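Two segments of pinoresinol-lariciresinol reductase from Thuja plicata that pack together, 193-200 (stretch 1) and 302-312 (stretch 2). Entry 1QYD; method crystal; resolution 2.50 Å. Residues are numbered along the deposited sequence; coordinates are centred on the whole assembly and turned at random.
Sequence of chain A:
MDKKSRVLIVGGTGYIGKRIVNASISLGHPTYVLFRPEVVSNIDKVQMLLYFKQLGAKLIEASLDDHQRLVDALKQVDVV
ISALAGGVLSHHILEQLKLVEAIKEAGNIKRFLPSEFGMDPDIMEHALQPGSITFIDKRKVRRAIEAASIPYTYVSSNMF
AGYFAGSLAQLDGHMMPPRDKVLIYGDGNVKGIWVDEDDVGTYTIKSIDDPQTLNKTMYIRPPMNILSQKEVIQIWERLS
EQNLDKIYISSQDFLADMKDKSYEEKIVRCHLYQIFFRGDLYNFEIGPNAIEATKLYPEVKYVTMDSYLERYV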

# COMPACT_ATOMS: atom_id res chain seq x y z
N ILE A 193 11.18 25.56 -2.30
CA ILE A 193 11.88 25.89 -1.08
C ILE A 193 12.85 24.74 -0.90
O ILE A 193 12.53 23.60 -1.16
CB ILE A 193 10.83 26.05 0.07
CG1 ILE A 193 9.93 27.22 -0.27
CG2 ILE A 193 11.48 26.34 1.42
CD1 ILE A 193 8.82 27.41 0.70
N TRP A 194 14.06 25.02 -0.47
CA TRP A 194 15.09 24.02 -0.47
C TRP A 194 15.75 24.12 0.91
O TRP A 194 16.14 25.25 1.25
CB TRP A 194 16.04 24.36 -1.63
CG TRP A 194 15.45 24.60 -3.04
CD1 TRP A 194 14.77 25.76 -3.34
CD2 TRP A 194 15.51 23.76 -4.11
NE1 TRP A 194 14.38 25.66 -4.58
CE2 TRP A 194 14.81 24.49 -5.07
CE3 TRP A 194 16.04 22.51 -4.45
CZ2 TRP A 194 14.61 24.01 -6.36
CZ3 TRP A 194 15.85 22.03 -5.76
CH2 TRP A 194 15.14 22.76 -6.70
N VAL A 195 15.87 23.04 1.73
CA VAL A 195 16.44 23.13 3.09
C VAL A 195 17.47 22.07 3.48
O VAL A 195 17.35 20.87 3.24
CB VAL A 195 15.29 23.09 4.17
CG1 VAL A 195 15.84 23.43 5.55
CG2 VAL A 195 14.26 24.20 3.92
N ASP A 196 18.57 22.52 4.09
CA ASP A 196 19.63 21.62 4.52
C ASP A 196 19.03 20.72 5.56
O ASP A 196 18.24 21.15 6.41
CB ASP A 196 20.79 22.43 5.12
CG ASP A 196 21.96 21.65 5.72
OD1 ASP A 196 22.25 20.53 5.29
OD2 ASP A 196 22.61 22.19 6.63
N GLU A 197 19.37 19.44 5.42
CA GLU A 197 18.87 18.41 6.31
C GLU A 197 19.14 18.67 7.79
O GLU A 197 18.36 18.28 8.67
CB GLU A 197 19.45 17.11 5.89
CG GLU A 197 19.03 16.74 4.47
CD GLU A 197 20.03 17.08 3.37
OE1 GLU A 197 20.84 17.99 3.48
OE2 GLU A 197 19.98 16.37 2.37
N ASP A 198 20.24 19.37 8.09
CA ASP A 198 20.50 19.78 9.44
C ASP A 198 19.62 20.96 9.81
O ASP A 198 19.27 21.06 10.97
CB ASP A 198 21.94 20.22 9.64
CG ASP A 198 23.06 19.21 9.47
OD1 ASP A 198 24.17 19.61 9.82
OD2 ASP A 198 22.88 18.08 8.98
N ASP A 199 19.23 21.90 8.94
CA ASP A 199 18.36 22.98 9.40
C ASP A 199 16.99 22.44 9.77
O ASP A 199 16.41 22.98 10.70
CB ASP A 199 18.18 24.03 8.33
CG ASP A 199 19.42 24.84 7.99
OD1 ASP A 199 19.45 25.31 6.85
OD2 ASP A 199 20.31 25.02 8.84
N VAL A 200 16.50 21.38 9.08
CA VAL A 200 15.23 20.68 9.39
C VAL A 200 15.21 19.96 10.76
O VAL A 200 14.21 19.94 11.47
CB VAL A 200 14.96 19.65 8.27
CG1 VAL A 200 13.68 18.86 8.54
CG2 VAL A 200 14.85 20.39 6.95
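Stretch 2 (302-312) YVTMDSYLERY

Stretch 2 lies across the junction where the strand 193-195 gives way, through Asp-196, to the helix that begins at Glu-197. It approaches as an extended segment, Tyr-302 to Thr-304, with phi/psi of -99/139° and -81/132° at Tyr-302 and Val-303, which gives way at Met-305 to a short helix, 305-309. Thr-304 is the N-cap: Thr-304 OG1 accepts from Ser-307 N at 3.3 Å, and its CA-to-CB bond points away from stretch 1. The nearest CA pairs run in opposite sequence order, Asp-199 with Tyr-302 (CA to CA 6.0 Å), Asp-196 with Val-303 (CA to CA 6.4 Å) and Trp-194 with Met-305 (CA to CA 7.4 Å), so stretch 2 advances as stretch 1 is read backwards. Between them 381 Å² is buried, both sides summed.

Asp-196, with 61 Å² covered, is the centre of the contact. Asp-196 CB packs 4.1 Å from Val-303 CB, while the t rotamer (chi1 176°) carries the carboxylate to the edge of the Tyr-308 ring, Asp-196 OD1 lying 3.3 Å from Tyr-308 CE1. Asp-196 OD1 also forms a long salt bridge, 3.9 Å to Arg-311 NH2, meeting the guanidinium near its plane; at this length the attraction is mainly electrostatic.

Met-305, with 57 Å² covered, serves the strand end. Its chi angles are all m, and the chain places Met-305 CE 3.5 Å from Trp-194 CB, an apolar contact between two buried residues. The CA-to-CB bond of Trp-194 points toward stretch 2, but the indole leads away, which leaves CB as the point of closest approach.

Tyr-308, one helical turn beyond Thr-304, loses 53 Å². Tyr-308 N donates to Thr-304 O (2.8 Å); its CA-to-CB bond points toward stretch 1, and chi1 is -167° (t). There Tyr-308 OH donates to Glu-197 OE1 at 2.8 Å. The CA-to-CB bond of Glu-197 points sideways, yet the end of its side chain comes nearer and reaches the hydroxyl, so a side chain from the first residue of one helix is tied to a side chain of the other.

Asp-199 anchors the extended segment. Asp-199 OD1 accepts from Val-303 N at 3.0 Å, with an N-H...acceptor angle of 156°, and so satisfies a backbone amide just before the second helix. Asp-199 OD1 is also 3.4 Å from Tyr-302 CA, whereas the Tyr-302 ring leads away from the contact. One helical turn separates Asp-199 from Asp-196, and the CA-to-CB bonds of both point toward stretch 2.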

# COMPACT_ATOMS: atom_id res chain seq x y z
N TYR A 302 20.28 29.36 9.07
CA TYR A 302 19.98 28.54 7.90
C TYR A 302 20.97 28.77 6.79
O TYR A 302 21.49 29.85 6.52
CB TYR A 302 18.54 28.78 7.35
CG TYR A 302 18.19 30.15 6.82
CD1 TYR A 302 17.67 31.09 7.70
CD2 TYR A 302 18.44 30.47 5.48
CE1 TYR A 302 17.39 32.38 7.24
CE2 TYR A 302 18.17 31.77 5.01
CZ TYR A 302 17.64 32.72 5.90
OH TYR A 302 17.39 34.02 5.47
N VAL A 303 21.25 27.60 6.25
CA VAL A 303 22.12 27.45 5.10
C VAL A 303 21.34 27.74 3.83
O VAL A 303 20.20 27.30 3.61
CB VAL A 303 22.67 26.03 5.16
CG1 VAL A 303 23.28 25.55 3.88
CG2 VAL A 303 23.77 26.06 6.19
N THR A 304 22.00 28.58 3.05
CA THR A 304 21.51 29.02 1.75
C THR A 304 21.96 27.99 0.71
O THR A 304 22.86 27.18 0.97
CB THR A 304 22.07 30.44 1.48
OG1 THR A 304 23.48 30.42 1.30
CG2 THR A 304 21.77 31.32 2.68
N MET A 305 21.33 27.97 -0.48
CA MET A 305 21.73 27.01 -1.51
C MET A 305 23.07 27.33 -2.20
O MET A 305 23.61 26.57 -2.97
CB MET A 305 20.61 26.95 -2.53
CG MET A 305 19.31 26.63 -1.84
SD MET A 305 19.60 25.22 -0.76
CE MET A 305 19.55 24.05 -2.06
N ASP A 306 23.62 28.49 -1.88
CA ASP A 306 24.91 28.98 -2.29
C ASP A 306 25.86 28.27 -1.37
O ASP A 306 26.73 27.54 -1.82
CB ASP A 306 24.94 30.50 -2.08
CG ASP A 306 24.00 31.28 -3.02
OD1 ASP A 306 22.78 31.23 -2.86
OD2 ASP A 306 24.51 31.93 -3.94
N SER A 307 25.69 28.39 -0.06
CA SER A 307 26.57 27.71 0.87
C SER A 307 26.43 26.19 0.88
O SER A 307 27.41 25.48 1.12
CB SER A 307 26.30 28.36 2.20
OG SER A 307 26.51 29.77 2.04
N TYR A 308 25.23 25.66 0.60
CA TYR A 308 25.01 24.23 0.44
C TYR A 308 25.64 23.74 -0.87
O TYR A 308 26.34 22.72 -0.87
CB TYR A 308 23.52 23.90 0.43
CG TYR A 308 23.23 22.41 0.58
CD1 TYR A 308 23.05 21.89 1.85
CD2 TYR A 308 23.14 21.55 -0.53
CE1 TYR A 308 22.80 20.54 2.04
CE2 TYR A 308 22.87 20.18 -0.34
CZ TYR A 308 22.71 19.69 0.96
OH TYR A 308 22.46 18.36 1.20
N LEU A 309 25.42 24.42 -2.02
CA LEU A 309 26.07 24.02 -3.26
C LEU A 309 27.59 24.29 -3.28
O LEU A 309 28.33 23.56 -3.94
CB LEU A 309 25.31 24.71 -4.43
CG LEU A 309 23.96 24.04 -4.79
CD1 LEU A 309 23.11 24.97 -5.60
CD2 LEU A 309 24.19 22.81 -5.67
N GLU A 310 28.08 25.21 -2.44
CA GLU A 310 29.49 25.58 -2.26
C GLU A 310 30.30 24.44 -1.64
O GLU A 310 31.34 24.64 -1.02
CB GLU A 310 29.53 26.86 -1.37
CG GLU A 310 30.78 27.72 -1.09
CD GLU A 310 30.51 29.07 -0.38
OE1 GLU A 310 30.43 30.09 -1.07
OE2 GLU A 310 30.37 29.12 0.85
N ARG A 311 29.81 23.21 -1.80
CA ARG A 311 30.50 22.02 -1.35
C ARG A 311 30.16 20.87 -2.28
O ARG A 311 30.74 19.80 -2.17
CB ARG A 311 30.09 21.56 0.06
CG ARG A 311 28.64 21.13 0.27
CD ARG A 311 28.43 20.42 1.62
NE ARG A 311 27.07 20.55 2.16
CZ ARG A 311 26.82 21.43 3.13
NH1 ARG A 311 27.78 22.20 3.64
NH2 ARG A 311 25.60 21.55 3.61
N TYR A 312 29.18 21.02 -3.14
CA TYR A 312 28.89 19.99 -4.11
C TYR A 312 29.91 20.09 -5.23
O TYR A 312 30.04 19.18 -6.06
CB TYR A 312 27.49 20.18 -4.61
CG TYR A 312 26.58 19.04 -4.22
CD1 TYR A 312 26.66 17.84 -4.89
CD2 TYR A 312 25.63 19.23 -3.22
CE1 TYR A 312 25.78 16.80 -4.58
CE2 TYR A 312 24.74 18.20 -2.89
CZ TYR A 312 24.82 16.98 -3.58
OH TYR A 312 23.92 15.95 -3.29